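Nucleoplasmin-like protein (Drosophila melanogaster, PDB 1NLQ) binds core histones and acts as a chaperone in the ATP-facilitated assembly of regularly spaced nucleosomal arrays, here seen as its N-terminal pentamer-forming core. Local coordinates at residues V33-L38 / H100-K105; I37-E42 / E71-N76; T55-V60 / E80-K85. One frame throughout, in Å; residues are numbered along the deposited sequence.

Contact 1. Residues V33-L38 / H100-K105; sequences VIKQIL and HGHNIK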
ATOM      1  N   VAL A  33      10.283  -8.319  -8.532  1.00 16.67           N
ATOM      2  CA  VAL A  33       9.480  -7.735  -7.474  1.00 16.67           C
ATOM      3  C   VAL A  33       8.131  -7.383  -8.072  1.00 16.67           C
ATOM      4  O   VAL A  33       8.065  -6.646  -9.047  1.00 16.67           O
ATOM      5  CB  VAL A  33      10.117  -6.446  -6.917  1.00 18.77           C
ATOM      6  CG1 VAL A  33       9.272  -5.909  -5.762  1.00 18.77           C
ATOM      7  CG2 VAL A  33      11.545  -6.723  -6.458  1.00 18.77           C
ATOM      8  N   ILE A  34       7.063  -7.924  -7.507  1.00 14.63           N
ATOM      9  CA  ILE A  34       5.734  -7.625  -8.024  1.00 14.63           C
ATOM     10  C   ILE A  34       5.099  -6.567  -7.143  1.00 14.63           C
ATOM     11  O   ILE A  34       4.794  -6.817  -5.979  1.00 14.63           O
ATOM     12  CB  ILE A  34       4.851  -8.882  -8.058  1.00 14.15           C
ATOM     13  CG1 ILE A  34       5.454  -9.913  -9.016  1.00 14.15           C
ATOM     14  CG2 ILE A  34       3.449  -8.516  -8.500  1.00 14.15           C
ATOM     15  CD1 ILE A  34       5.754  -9.379 -10.414  1.00 14.15           C
ATOM     16  N   LYS A  35       4.906  -5.380  -7.715  1.00 13.33           N
ATOM     17  CA  LYS A  35       4.355  -4.247  -6.984  1.00 13.33           C
ATOM     18  C   LYS A  35       2.852  -4.087  -7.039  1.00 13.33           C
ATOM     19  O   LYS A  35       2.235  -3.725  -6.045  1.00 13.33           O
ATOM     20  CB  LYS A  35       4.993  -2.950  -7.484  1.00 17.08           C
ATOM     21  CG  LYS A  35       6.474  -2.809  -7.182  1.00 17.08           C
ATOM     22  CD  LYS A  35       6.695  -2.687  -5.689  1.00 17.08           C
ATOM     23  CE  LYS A  35       8.118  -2.270  -5.350  1.00 17.08           C
ATOM     24  NZ  LYS A  35       8.264  -2.005  -3.888  1.00 17.08           N
ATOM     25  N   GLN A  36       2.271  -4.341  -8.201  1.00 13.30           N
ATOM     26  CA  GLN A  36       0.840  -4.159  -8.379  1.00 13.30           C
ATOM     27  C   GLN A  36       0.227  -5.136  -9.375  1.00 13.30           C
ATOM     28  O   GLN A  36       0.847  -5.506 -10.371  1.00 13.30           O
ATOM     29  CB  GLN A  36       0.587  -2.703  -8.830  1.00 15.70           C
ATOM     30  CG  GLN A  36      -0.836  -2.371  -9.248  1.00 15.70           C
ATOM     31  CD  GLN A  36      -0.989  -0.929  -9.733  1.00 15.70           C
ATOM     32  OE1 GLN A  36      -1.418  -0.054  -8.985  1.00 15.70           O
ATOM     33  NE2 GLN A  36      -0.628  -0.680 -10.988  1.00 15.70           N
ATOM     34  N   ILE A  37      -0.989  -5.581  -9.068  1.00 13.21           N
ATOM     35  CA  ILE A  37      -1.744  -6.473  -9.940  1.00 13.21           C
ATOM     36  C   ILE A  37      -3.066  -5.739 -10.052  1.00 13.21           C
ATOM     37  O   ILE A  37      -3.784  -5.565  -9.068  1.00 13.21           O
ATOM     38  CB  ILE A  37      -1.913  -7.880  -9.335  1.00 14.13           C
ATOM     39  CG1 ILE A  37      -0.529  -8.517  -9.164  1.00 14.13           C
ATOM     40  CG2 ILE A  37      -2.745  -8.750 -10.272  1.00 14.13           C
ATOM     41  CD1 ILE A  37      -0.533  -9.940  -8.621  1.00 14.13           C
ATOM     42  N   LEU A  38      -3.361  -5.304 -11.269  1.00 15.15           N
ATOM     43  CA  LEU A  38      -4.519  -4.481 -11.559  1.00 15.15           C
ATOM     44  C   LEU A  38      -5.527  -5.103 -12.512  1.00 15.15           C
ATOM     45  O   LEU A  38      -5.148  -5.699 -13.519  1.00 15.15           O
ATOM     46  CB  LEU A  38      -3.988  -3.166 -12.134  1.00 15.45           C
ATOM     47  CG  LEU A  38      -4.890  -2.041 -12.633  1.00 15.45           C
ATOM     48  CD1 LEU A  38      -5.679  -1.423 -11.485  1.00 15.45           C
ATOM     49  CD2 LEU A  38      -3.998  -0.996 -13.290  1.00 15.45           C
ATOM     50  N   HIS A 100       2.461  -5.615 -12.596  1.00 13.21           N
ATOM     51  CA  HIS A 100       3.531  -4.622 -12.658  1.00 13.21           C
ATOM     52  C   HIS A 100       4.597  -4.817 -11.587  1.00 13.21           C
ATOM     53  O   HIS A 100       4.300  -5.208 -10.461  1.00 13.21           O
ATOM     54  CB  HIS A 100       2.960  -3.213 -12.494  1.00 13.25           C
ATOM     55  CG  HIS A 100       1.821  -2.903 -13.413  1.00 13.25           C
ATOM     56  ND1 HIS A 100       0.574  -2.549 -12.949  1.00 13.25           N
ATOM     57  CD2 HIS A 100       1.743  -2.871 -14.765  1.00 13.25           C
ATOM     58  CE1 HIS A 100      -0.225  -2.315 -13.974  1.00 13.25           C
ATOM     59  NE2 HIS A 100       0.460  -2.503 -15.087  1.00 13.25           N
ATOM     60  N   GLY A 101       5.840  -4.509 -11.936  1.00 17.62           N
ATOM     61  CA  GLY A 101       6.903  -4.663 -10.963  1.00 17.62           C
ATOM     62  C   GLY A 101       8.272  -4.227 -11.443  1.00 17.62           C
ATOM     63  O   GLY A 101       8.405  -3.475 -12.415  1.00 17.62           O
ATOM     64  N   HIS A 102       9.284  -4.694 -10.715  1.00 17.01           N
ATOM     65  CA  HIS A 102      10.683  -4.393 -10.996  1.00 17.01           C
ATOM     66  C   HIS A 102      11.376  -5.667 -11.420  1.00 17.01           C
ATOM     67  O   HIS A 102      11.281  -6.677 -10.726  1.00 17.01           O
ATOM     68  CB  HIS A 102      11.388  -3.872  -9.744  1.00 18.91           C
ATOM     69  CG  HIS A 102      10.850  -2.574  -9.233  1.00 18.91           C
ATOM     70  ND1 HIS A 102      11.658  -1.482  -8.993  1.00 18.91           N
ATOM     71  CD2 HIS A 102       9.591  -2.187  -8.917  1.00 18.91           C
ATOM     72  CE1 HIS A 102      10.918  -0.479  -8.553  1.00 18.91           C
ATOM     73  NE2 HIS A 102       9.661  -0.880  -8.498  1.00 18.91           N
ATOM     74  N   ASN A 103      12.074  -5.618 -12.548  1.00 20.66           N
ATOM     75  CA  ASN A 103      12.803  -6.776 -13.047  1.00 20.66           C
ATOM     76  C   ASN A 103      14.263  -6.502 -12.719  1.00 20.66           C
ATOM     77  O   ASN A 103      14.949  -5.816 -13.463  1.00 20.66           O
ATOM     78  CB  ASN A 103      12.635  -6.903 -14.559  1.00 22.94           C
ATOM     79  CG  ASN A 103      12.961  -8.287 -15.063  1.00 22.94           C
ATOM     80  OD1 ASN A 103      13.720  -9.026 -14.431  1.00 22.94           O
ATOM     81  ND2 ASN A 103      12.387  -8.651 -16.209  1.00 22.94           N
ATOM     82  N   ILE A 104      14.733  -7.035 -11.602  1.00 18.63           N
ATOM     83  CA  ILE A 104      16.108  -6.806 -11.166  1.00 18.63           C
ATOM     84  C   ILE A 104      17.064  -7.818 -11.799  1.00 18.63           C
ATOM     85  O   ILE A 104      16.951  -9.020 -11.583  1.00 18.63           O
ATOM     86  CB  ILE A 104      16.167  -6.861  -9.639  1.00 22.37           C
ATOM     87  CG1 ILE A 104      15.210  -5.808  -9.069  1.00 22.37           C
ATOM     88  CG2 ILE A 104      17.571  -6.588  -9.161  1.00 22.37           C
ATOM     89  CD1 ILE A 104      14.861  -6.016  -7.610  1.00 22.37           C
ATOM     90  N   LYS A 105      18.023  -7.313 -12.573  1.00 25.66           N
ATOM     91  CA  LYS A 105      18.959  -8.167 -13.299  1.00 25.66           C
ATOM     92  C   LYS A 105      20.011  -8.928 -12.497  1.00 25.66           C
ATOM     93  O   LYS A 105      20.373 -10.045 -12.856  1.00 25.66           O
ATOM     94  CB  LYS A 105      19.652  -7.342 -14.387  1.00 43.32           C
ATOM     95  CG  LYS A 105      18.706  -6.475 -15.237  1.00 43.32           C
ATOM     96  CD  LYS A 105      17.548  -7.274 -15.841  1.00 43.32           C
ATOM     97  CE  LYS A 105      16.893  -6.494 -16.977  1.00 43.32           C
ATOM     98  NZ  LYS A 105      15.645  -7.112 -17.490  1.00 43.32           N
TER

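Contact 2. Residues I37-E42 / E71-N76; sequences ILLGAE and ETRAVN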
ATOM      1  N   ILE A  37      -0.989  -5.581  -9.068  1.00 13.21           N
ATOM      2  CA  ILE A  37      -1.744  -6.473  -9.940  1.00 13.21           C
ATOM      3  C   ILE A  37      -3.066  -5.739 -10.052  1.00 13.21           C
ATOM      4  O   ILE A  37      -3.784  -5.565  -9.068  1.00 13.21           O
ATOM      5  CB  ILE A  37      -1.913  -7.880  -9.335  1.00 14.13           C
ATOM      6  CG1 ILE A  37      -0.529  -8.517  -9.164  1.00 14.13           C
ATOM      7  CG2 ILE A  37      -2.745  -8.750 -10.272  1.00 14.13           C
ATOM      8  CD1 ILE A  37      -0.533  -9.940  -8.621  1.00 14.13           C
ATOM      9  N   LEU A  38      -3.361  -5.304 -11.269  1.00 15.15           N
ATOM     10  CA  LEU A  38      -4.519  -4.481 -11.559  1.00 15.15           C
ATOM     11  C   LEU A  38      -5.527  -5.103 -12.512  1.00 15.15           C
ATOM     12  O   LEU A  38      -5.148  -5.699 -13.519  1.00 15.15           O
ATOM     13  CB  LEU A  38      -3.988  -3.166 -12.134  1.00 15.45           C
ATOM     14  CG  LEU A  38      -4.890  -2.041 -12.633  1.00 15.45           C
ATOM     15  CD1 LEU A  38      -5.679  -1.423 -11.485  1.00 15.45           C
ATOM     16  CD2 LEU A  38      -3.998  -0.996 -13.290  1.00 15.45           C
ATOM     17  N   LEU A  39      -6.810  -4.948 -12.185  1.00 13.91           N
ATOM     18  CA  LEU A  39      -7.890  -5.486 -13.003  1.00 13.91           C
ATOM     19  C   LEU A  39      -8.284  -4.478 -14.088  1.00 13.91           C
ATOM     20  O   LEU A  39      -8.532  -3.313 -13.803  1.00 13.91           O
ATOM     21  CB  LEU A  39      -9.100  -5.796 -12.120  1.00 14.26           C
ATOM     22  CG  LEU A  39     -10.302  -6.447 -12.820  1.00 14.26           C
ATOM     23  CD1 LEU A  39      -9.931  -7.845 -13.291  1.00 14.26           C
ATOM     24  CD2 LEU A  39     -11.478  -6.511 -11.854  1.00 14.26           C
ATOM     25  N   GLY A  40      -8.342  -4.939 -15.333  1.00 14.67           N
ATOM     26  CA  GLY A  40      -8.702  -4.054 -16.432  1.00 14.67           C
ATOM     27  C   GLY A  40     -10.112  -3.499 -16.353  1.00 14.67           C
ATOM     28  O   GLY A  40     -11.014  -4.134 -15.808  1.00 14.67           O
ATOM     29  N   ALA A  41     -10.301  -2.312 -16.921  1.00 17.08           N
ATOM     30  CA  ALA A  41     -11.599  -1.645 -16.920  1.00 17.08           C
ATOM     31  C   ALA A  41     -12.712  -2.463 -17.581  1.00 17.08           C
ATOM     32  O   ALA A  41     -13.875  -2.340 -17.214  1.00 17.08           O
ATOM     33  CB  ALA A  41     -11.474  -0.279 -17.609  1.00 13.50           C
ATOM     34  N   GLU A  42     -12.351  -3.302 -18.545  1.00 19.30           N
ATOM     35  CA  GLU A  42     -13.329  -4.126 -19.255  1.00 19.30           C
ATOM     36  C   GLU A  42     -13.759  -5.377 -18.496  1.00 19.30           C
ATOM     37  O   GLU A  42     -14.672  -6.082 -18.939  1.00 19.30           O
ATOM     38  CB  GLU A  42     -12.766  -4.559 -20.609  1.00 39.78           C
ATOM     39  CG  GLU A  42     -12.115  -3.453 -21.400  1.00 39.78           C
ATOM     40  CD  GLU A  42     -13.111  -2.552 -22.064  1.00 39.78           C
ATOM     41  OE1 GLU A  42     -13.955  -1.959 -21.352  1.00 39.78           O
ATOM     42  OE2 GLU A  42     -13.059  -2.442 -23.310  1.00 39.78           O
ATOM     43  N   GLU A  71     -15.529  -4.372  -6.256  1.00 19.44           N
ATOM     44  CA  GLU A  71     -15.019  -4.616  -4.912  1.00 19.44           C
ATOM     45  C   GLU A  71     -13.516  -4.357  -4.765  1.00 19.44           C
ATOM     46  O   GLU A  71     -13.082  -3.566  -3.923  1.00 19.44           O
ATOM     47  CB  GLU A  71     -15.291  -6.060  -4.464  1.00 22.74           C
ATOM     48  CG  GLU A  71     -14.658  -6.366  -3.099  1.00 22.74           C
ATOM     49  CD  GLU A  71     -14.352  -7.843  -2.876  1.00 22.74           C
ATOM     50  OE1 GLU A  71     -15.241  -8.576  -2.398  1.00 22.74           O
ATOM     51  OE2 GLU A  71     -13.213  -8.268  -3.186  1.00 22.74           O
ATOM     52  N   THR A  72     -12.719  -5.032  -5.583  1.00 14.90           N
ATOM     53  CA  THR A  72     -11.269  -4.897  -5.495  1.00 14.90           C
ATOM     54  C   THR A  72     -10.675  -4.693  -6.886  1.00 14.90           C
ATOM     55  O   THR A  72     -10.594  -5.624  -7.691  1.00 14.90           O
ATOM     56  CB  THR A  72     -10.660  -6.162  -4.845  1.00 17.32           C
ATOM     57  OG1 THR A  72     -11.382  -6.472  -3.645  1.00 17.32           O
ATOM     58  CG2 THR A  72      -9.193  -5.939  -4.489  1.00 17.32           C
ATOM     59  N   ARG A  73     -10.246  -3.466  -7.156  1.00 14.63           N
ATOM     60  CA  ARG A  73      -9.684  -3.107  -8.451  1.00 14.63           C
ATOM     61  C   ARG A  73      -8.211  -3.478  -8.569  1.00 14.63           C
ATOM     62  O   ARG A  73      -7.707  -3.715  -9.666  1.00 14.63           O
ATOM     63  CB  ARG A  73      -9.870  -1.597  -8.673  1.00 15.12           C
ATOM     64  CG  ARG A  73      -9.293  -1.024  -9.970  1.00 15.12           C
ATOM     65  CD  ARG A  73      -9.843  -1.712 -11.210  1.00 15.12           C
ATOM     66  NE  ARG A  73     -11.302  -1.766 -11.234  1.00 15.12           N
ATOM     67  CZ  ARG A  73     -12.004  -2.361 -12.194  1.00 15.12           C
ATOM     68  NH1 ARG A  73     -11.378  -2.948 -13.209  1.00 15.12           N
ATOM     69  NH2 ARG A  73     -13.327  -2.385 -12.125  1.00 15.12           N
ATOM     70  N   ALA A  74      -7.526  -3.545  -7.435  1.00 14.55           N
ATOM     71  CA  ALA A  74      -6.108  -3.859  -7.461  1.00 14.55           C
ATOM     72  C   ALA A  74      -5.554  -4.289  -6.115  1.00 14.55           C
ATOM     73  O   ALA A  74      -6.142  -4.030  -5.071  1.00 14.55           O
ATOM     74  CB  ALA A  74      -5.325  -2.631  -7.957  1.00 17.74           C
ATOM     75  N   VAL A  75      -4.424  -4.982  -6.161  1.00 14.49           N
ATOM     76  CA  VAL A  75      -3.719  -5.381  -4.952  1.00 14.49           C
ATOM     77  C   VAL A  75      -2.260  -4.969  -5.153  1.00 14.49           C
ATOM     78  O   VAL A  75      -1.781  -4.831  -6.285  1.00 14.49           O
ATOM     79  CB  VAL A  75      -3.790  -6.905  -4.659  1.00 13.97           C
ATOM     80  CG1 VAL A  75      -5.209  -7.300  -4.274  1.00 13.97           C
ATOM     81  CG2 VAL A  75      -3.303  -7.696  -5.861  1.00 13.97           C
ATOM     82  N   ASN A  76      -1.564  -4.747  -4.048  1.00 15.10           N
ATOM     83  CA  ASN A  76      -0.165  -4.338  -4.085  1.00 15.10           C
ATOM     84  C   ASN A  76       0.605  -5.330  -3.234  1.00 15.10           C
ATOM     85  O   ASN A  76       0.922  -5.067  -2.081  1.00 15.10           O
ATOM     86  CB  ASN A  76      -0.034  -2.928  -3.517  1.00 24.81           C
ATOM     87  CG  ASN A  76      -0.759  -1.898  -4.362  1.00 24.81           C
ATOM     88  OD1 ASN A  76      -0.267  -1.483  -5.407  1.00 24.81           O
ATOM     89  ND2 ASN A  76      -1.947  -1.498  -3.924  1.00 24.81           N
TER
HETATM   90  O   HOH W   1     -14.232  -3.725 -14.607  1.00 19.18           O

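Contact 3. Residues T55-V60 / E80-K85; sequences TPKDSV and EFYESK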
ATOM      1  N   THR A  55       6.135 -21.373  -8.406  1.00 28.30           N
ATOM      2  CA  THR A  55       7.586 -21.414  -8.383  1.00 28.30           C
ATOM      3  C   THR A  55       7.981 -22.802  -7.914  1.00 28.30           C
ATOM      4  O   THR A  55       7.747 -23.167  -6.768  1.00 28.30           O
ATOM      5  CB  THR A  55       8.189 -20.363  -7.429  1.00 32.44           C
ATOM      6  OG1 THR A  55       8.148 -19.068  -8.044  1.00 32.44           O
ATOM      7  CG2 THR A  55       9.630 -20.707  -7.118  1.00 32.44           C
ATOM      8  N   PRO A  56       8.582 -23.603  -8.804  1.00 43.26           N
ATOM      9  CA  PRO A  56       8.983 -24.956  -8.404  1.00 43.26           C
ATOM     10  C   PRO A  56       9.991 -24.891  -7.266  1.00 43.26           C
ATOM     11  O   PRO A  56       9.894 -25.633  -6.280  1.00 43.26           O
ATOM     12  CB  PRO A  56       9.596 -25.526  -9.684  1.00 47.67           C
ATOM     13  CG  PRO A  56       8.881 -24.752 -10.785  1.00 47.67           C
ATOM     14  CD  PRO A  56       8.921 -23.355 -10.215  1.00 47.67           C
ATOM     15  N   LYS A  57      10.949 -23.984  -7.426  1.00 43.27           N
ATOM     16  CA  LYS A  57      12.023 -23.753  -6.468  1.00 43.27           C
ATOM     17  C   LYS A  57      11.594 -23.832  -5.007  1.00 43.27           C
ATOM     18  O   LYS A  57      12.387 -24.222  -4.146  1.00 43.27           O
ATOM     19  CB  LYS A  57      12.659 -22.386  -6.750  1.00 46.67           C
ATOM     20  CG  LYS A  57      13.878 -22.066  -5.894  1.00 46.67           C
ATOM     21  CD  LYS A  57      14.484 -20.716  -6.271  1.00 46.67           C
ATOM     22  CE  LYS A  57      15.847 -20.518  -5.621  1.00 46.67           C
ATOM     23  NZ  LYS A  57      16.472 -19.199  -5.879  1.00 46.67           N
ATOM     24  N   ASP A  58      10.345 -23.469  -4.726  1.00 46.45           N
ATOM     25  CA  ASP A  58       9.840 -23.497  -3.359  1.00 46.45           C
ATOM     26  C   ASP A  58       8.501 -24.221  -3.183  1.00 46.45           C
ATOM     27  O   ASP A  58       7.735 -23.905  -2.261  1.00 46.45           O
ATOM     28  CB  ASP A  58       9.721 -22.063  -2.851  1.00 55.94           C
ATOM     29  CG  ASP A  58      10.967 -21.252  -3.131  1.00 55.94           C
ATOM     30  OD1 ASP A  58      12.032 -21.590  -2.558  1.00 55.94           O
ATOM     31  OD2 ASP A  58      10.895 -20.290  -3.932  1.00 55.94           O
ATOM     32  N   SER A  59       8.227 -25.200  -4.047  1.00 40.77           N
ATOM     33  CA  SER A  59       6.977 -25.953  -3.983  1.00 40.77           C
ATOM     34  C   SER A  59       5.843 -24.962  -3.779  1.00 40.77           C
ATOM     35  O   SER A  59       4.888 -25.215  -3.026  1.00 40.77           O
ATOM     36  CB  SER A  59       7.013 -26.951  -2.822  1.00 45.84           C
ATOM     37  OG  SER A  59       8.053 -27.905  -3.013  1.00 45.84           O
ATOM     38  N   VAL A  60       5.977 -23.827  -4.455  1.00 25.69           N
ATOM     39  CA  VAL A  60       5.020 -22.742  -4.365  1.00 25.69           C
ATOM     40  C   VAL A  60       3.967 -22.702  -5.464  1.00 25.69           C
ATOM     41  O   VAL A  60       4.278 -22.701  -6.655  1.00 25.69           O
ATOM     42  CB  VAL A  60       5.755 -21.377  -4.328  1.00 39.46           C
ATOM     43  CG1 VAL A  60       4.809 -20.250  -4.737  1.00 39.46           C
ATOM     44  CG2 VAL A  60       6.269 -21.111  -2.916  1.00 39.46           C
ATOM     45  N   GLU A  80       8.545 -10.657  -3.613  1.00 17.43           N
ATOM     46  CA  GLU A  80       9.680 -10.898  -4.478  1.00 17.43           C
ATOM     47  C   GLU A  80      10.010 -12.358  -4.680  1.00 17.43           C
ATOM     48  O   GLU A  80       9.742 -13.204  -3.828  1.00 17.43           O
ATOM     49  CB  GLU A  80      10.915 -10.162  -3.969  1.00 34.80           C
ATOM     50  CG  GLU A  80      11.214 -10.322  -2.507  1.00 34.80           C
ATOM     51  CD  GLU A  80      12.493  -9.601  -2.136  1.00 34.80           C
ATOM     52  OE1 GLU A  80      12.594  -8.385  -2.419  1.00 34.80           O
ATOM     53  OE2 GLU A  80      13.399 -10.246  -1.571  1.00 34.80           O
ATOM     54  N   PHE A  81      10.588 -12.634  -5.839  1.00 16.03           N
ATOM     55  CA  PHE A  81      10.988 -13.974  -6.224  1.00 16.03           C
ATOM     56  C   PHE A  81      12.453 -13.866  -6.618  1.00 16.03           C
ATOM     57  O   PHE A  81      12.817 -13.136  -7.538  1.00 16.03           O
ATOM     58  CB  PHE A  81      10.133 -14.443  -7.395  1.00 15.26           C
ATOM     59  CG  PHE A  81       8.656 -14.366  -7.122  1.00 15.26           C
ATOM     60  CD1 PHE A  81       7.897 -13.287  -7.574  1.00 15.26           C
ATOM     61  CD2 PHE A  81       8.034 -15.345  -6.358  1.00 15.26           C
ATOM     62  CE1 PHE A  81       6.541 -13.188  -7.263  1.00 15.26           C
ATOM     63  CE2 PHE A  81       6.683 -15.259  -6.042  1.00 15.26           C
ATOM     64  CZ  PHE A  81       5.930 -14.178  -6.492  1.00 15.26           C
ATOM     65  N   TYR A  82      13.292 -14.600  -5.903  1.00 19.82           N
ATOM     66  CA  TYR A  82      14.728 -14.552  -6.114  1.00 19.82           C
ATOM     67  C   TYR A  82      15.249 -15.760  -6.878  1.00 19.82           C
ATOM     68  O   TYR A  82      14.900 -16.896  -6.570  1.00 19.82           O
ATOM     69  CB  TYR A  82      15.403 -14.464  -4.748  1.00 24.38           C
ATOM     70  CG  TYR A  82      16.912 -14.414  -4.747  1.00 24.38           C
ATOM     71  CD1 TYR A  82      17.594 -13.233  -5.030  1.00 24.38           C
ATOM     72  CD2 TYR A  82      17.657 -15.538  -4.398  1.00 24.38           C
ATOM     73  CE1 TYR A  82      18.986 -13.172  -4.957  1.00 24.38           C
ATOM     74  CE2 TYR A  82      19.040 -15.488  -4.321  1.00 24.38           C
ATOM     75  CZ  TYR A  82      19.699 -14.301  -4.599  1.00 24.38           C
ATOM     76  OH  TYR A  82      21.071 -14.255  -4.497  1.00 24.38           O
ATOM     77  N   GLU A  83      16.074 -15.497  -7.883  1.00 20.71           N
ATOM     78  CA  GLU A  83      16.682 -16.558  -8.685  1.00 20.71           C
ATOM     79  C   GLU A  83      15.791 -17.772  -8.839  1.00 20.71           C
ATOM     80  O   GLU A  83      16.136 -18.870  -8.389  1.00 20.71           O
ATOM     81  CB  GLU A  83      18.004 -16.995  -8.046  1.00 23.39           C
ATOM     82  CG  GLU A  83      19.079 -15.939  -8.088  1.00 23.39           C
ATOM     83  CD  GLU A  83      20.358 -16.385  -7.421  1.00 23.39           C
ATOM     84  OE1 GLU A  83      21.375 -15.690  -7.585  1.00 23.39           O
ATOM     85  OE2 GLU A  83      20.345 -17.423  -6.730  1.00 23.39           O
ATOM     86  N   SER A  84      14.637 -17.588  -9.466  1.00 26.51           N
ATOM     87  CA  SER A  84      13.736 -18.704  -9.658  1.00 26.51           C
ATOM     88  C   SER A  84      12.814 -18.467 -10.836  1.00 26.51           C
ATOM     89  O   SER A  84      12.579 -17.328 -11.241  1.00 26.51           O
ATOM     90  CB  SER A  84      12.932 -18.972  -8.371  1.00 34.97           C
ATOM     91  OG  SER A  84      12.296 -17.802  -7.885  1.00 34.97           O
ATOM     92  N   LYS A  85      12.332 -19.556 -11.415  1.00 28.10           N
ATOM     93  CA  LYS A  85      11.417 -19.470 -12.535  1.00 28.10           C
ATOM     94  C   LYS A  85      10.033 -19.246 -11.942  1.00 28.10           C
ATOM     95  O   LYS A  85       9.557 -20.054 -11.135  1.00 28.10           O
ATOM     96  CB  LYS A  85      11.432 -20.773 -13.339  1.00 38.55           C
ATOM     97  CG  LYS A  85      10.554 -20.723 -14.563  1.00 38.55           C
ATOM     98  CD  LYS A  85      10.517 -22.047 -15.277  1.00 38.55           C
ATOM     99  CE  LYS A  85       9.549 -21.998 -16.450  1.00 38.55           C
ATOM    100  NZ  LYS A  85       9.221 -23.357 -16.950  1.00 38.55           N
TER
HETATM  101  O   HOH W   2      10.452 -18.052  -5.848  1.00 32.16           O
HETATM  102  O   HOH W   3      18.847 -18.875  -4.555  1.00 32.76           O

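Contact 1. Residues V33-L38 / H100-K105
The imidazole of His100 meets Gln36 at its ND1 corner and Leu38 at its rim. Gln36 NE2 gives a hydrogen bond of 3.0 Å to His100 ND1. The acceptor lies in the plane of the amide, but the donor sits 30° out of the ring plane. CG of Gln36 lies in the ring plane at the edge, and Leu38 CD2 also comes to the edge, beside CE1. Gln36 CG is anti to the backbone N (chi1 172°) and the chain runs on extended, side by side with His100. The second imidazole, His102, takes Lys35 at its edge, with Lys35 CG 3.6 Å from His102 CD2. An alanine in place of His100 would probably leave Gln36 NE2 without this acceptor and open a gap where Leu38 CD2 packs on the ring.

The backbones pair antiparallel around a classic beta bulge. Lys35 N and Gln36 N both donate to His100 O, at 2.8 and 3.2 Å. At the other end Val33 CG2 packs on Ile104 CD1.

The face carrying Gln36, His100 and His102 lies at the pentamer interface. Gln36 NE2 also bonds to Ile64 O, and His102 NE2 to Asp78 O, of a neighbouring subunit. Lys35 NZ bridges to Asp78 of both chains, and His102 ND1 bonds to Glu4 of its own chain. Strand 31-39 runs between strands 97-104 and 74-82, and strand 4-11 flanks 97-104 on its other side.

Contact 2. Residues I37-E42 / E71-N76
Arg73 folds its side chain back over the end of strand 31-39 and meets Leu39 and Gly40. Its CG is anti to the backbone N (chi1 178°). Bends at chi2 (57°) and chi3 (52°) then turn CD and NE back toward strand 31-39. The guanidinium is placed by the bonds of NH1, which donates to Leu39 O at 2.9 Å. The carbonyl oxygen lies in the guanidinium plane, yet NH1 stands well above the plane of that carbonyl. Gly40 O is also at the guanidinium edge, and its bond from the same NH1 is weak. NH1 thus holds Leu39 O firmly and Gly40 O only weakly, where the strand gives way to loop. Arg73 NH2 donates to a water that can in turn donate to Ala41 O, one residue further on.

Leu39 crosses the arginine at about a right angle. Its CD2 lies over one face of the guanidinium, 3.8 Å from Arg73 NH1. Leu38 shares its face of the sheet with Ala74. Its CD1 packs on Ala74 CB at 3.7 Å and on Arg73 CG at 3.9 Å. Val75 places CG2 between its backbone N and carbonyl carbon, and this methyl touches Ile37 CB at 3.7 Å.

The backbones are joined as an antiparallel ladder. Ile37 and Val75 form a hydrogen-bonded pair, with N-to-O bonds of 3.0 Å both ways. Leu39 N closes the ladder on Arg73 O.

Arg73 NE forms a salt bridge with Glu71 OE2 of a neighbouring subunit, so the same side chain also serves the pentamer. Glu45 and Lys68, probably involved in contacts between pentamers, lie close by. Within the chain, Ile37, Leu39 and Val75 face strand 60-68 of the second sheet, and strand 97-104 borders strand 31-39.

Contact 3. Residues T55-V60 / E80-K85
Lys57 reaches the end of strand 74-82 and bonds to the carbonyls of its last residue, Tyr82, and of Glu83 beyond it. Its NZ donates to Glu83 O at 2.6 Å and to Tyr82 O at 2.9 Å. The ammonium stands above both carbonyl planes, 50° out of the first and 39° out of the second. The lysine chain is fully extended, with CG anti to the backbone N (chi1 -175°), and its CB lies 3.8 Å from Ser84 CB. A water accepts from Lys57 NZ at 2.7 Å and donates to Glu83 OE2. This links the two opposite charges, which are not in direct contact.

Nearer the strand ends, Thr55 CG2 packs on Ser84 CB at 3.9 Å. Pro56 CD lies 3.5 Å from Lys85 O. A second water gathers the polar groups between the segments: it donates to Asp58 OD2 and bonds to Ser84 OG at 2.8 Å, with a weak link to Thr55 OG1. It lies in the plane of the Phe81 ring, at the edge.

The fold is the eight-stranded beta sandwich of the nucleoplasmin core. Residues 55-60 form the hairpin loop between strands 48-55 and 60-68 of one sheet. Residues 80-85 lead from strand 74-82 of the other sheet into strand 86-92. The contact thus joins the two sheets at one end of the sandwich.

Further out, the loop is shaped by its own backbone: Thr55 N bonds to Val60 O, and Ser59 N to Pro56 O. The Tyr82-Glu83 end is held by Glu83's own side chain. Glu83 CG lies 3.7 Å above the centre of the Tyr82 ring, and Glu83 OE1 accepts from Gly29 N. Phe81 continues outward to meet the ring of Phe6 of a neighbouring subunit.

How the contacts relate
Contacts 1 and 2 share Ile37 and Leu38 on strand 31-39, which pairs with strand 97-104 in contact 1 and with strand 74-82 in contact 2. All three strands belong to one antiparallel sheet. Contact 3 crosses from it to the second sheet. The centres of contacts 1 and 2 are about 15 Å apart, as are those of contacts 1 and 3. Contacts 2 and 3 sit at the two ends of strand 74-82, about 24 Å apart. Along the chain, contact 3 lies wholly between the segments of contact 1, whereas contacts 2 and 3 alternate. The same residues that build the monomer also meet the neighbours in the pentamer.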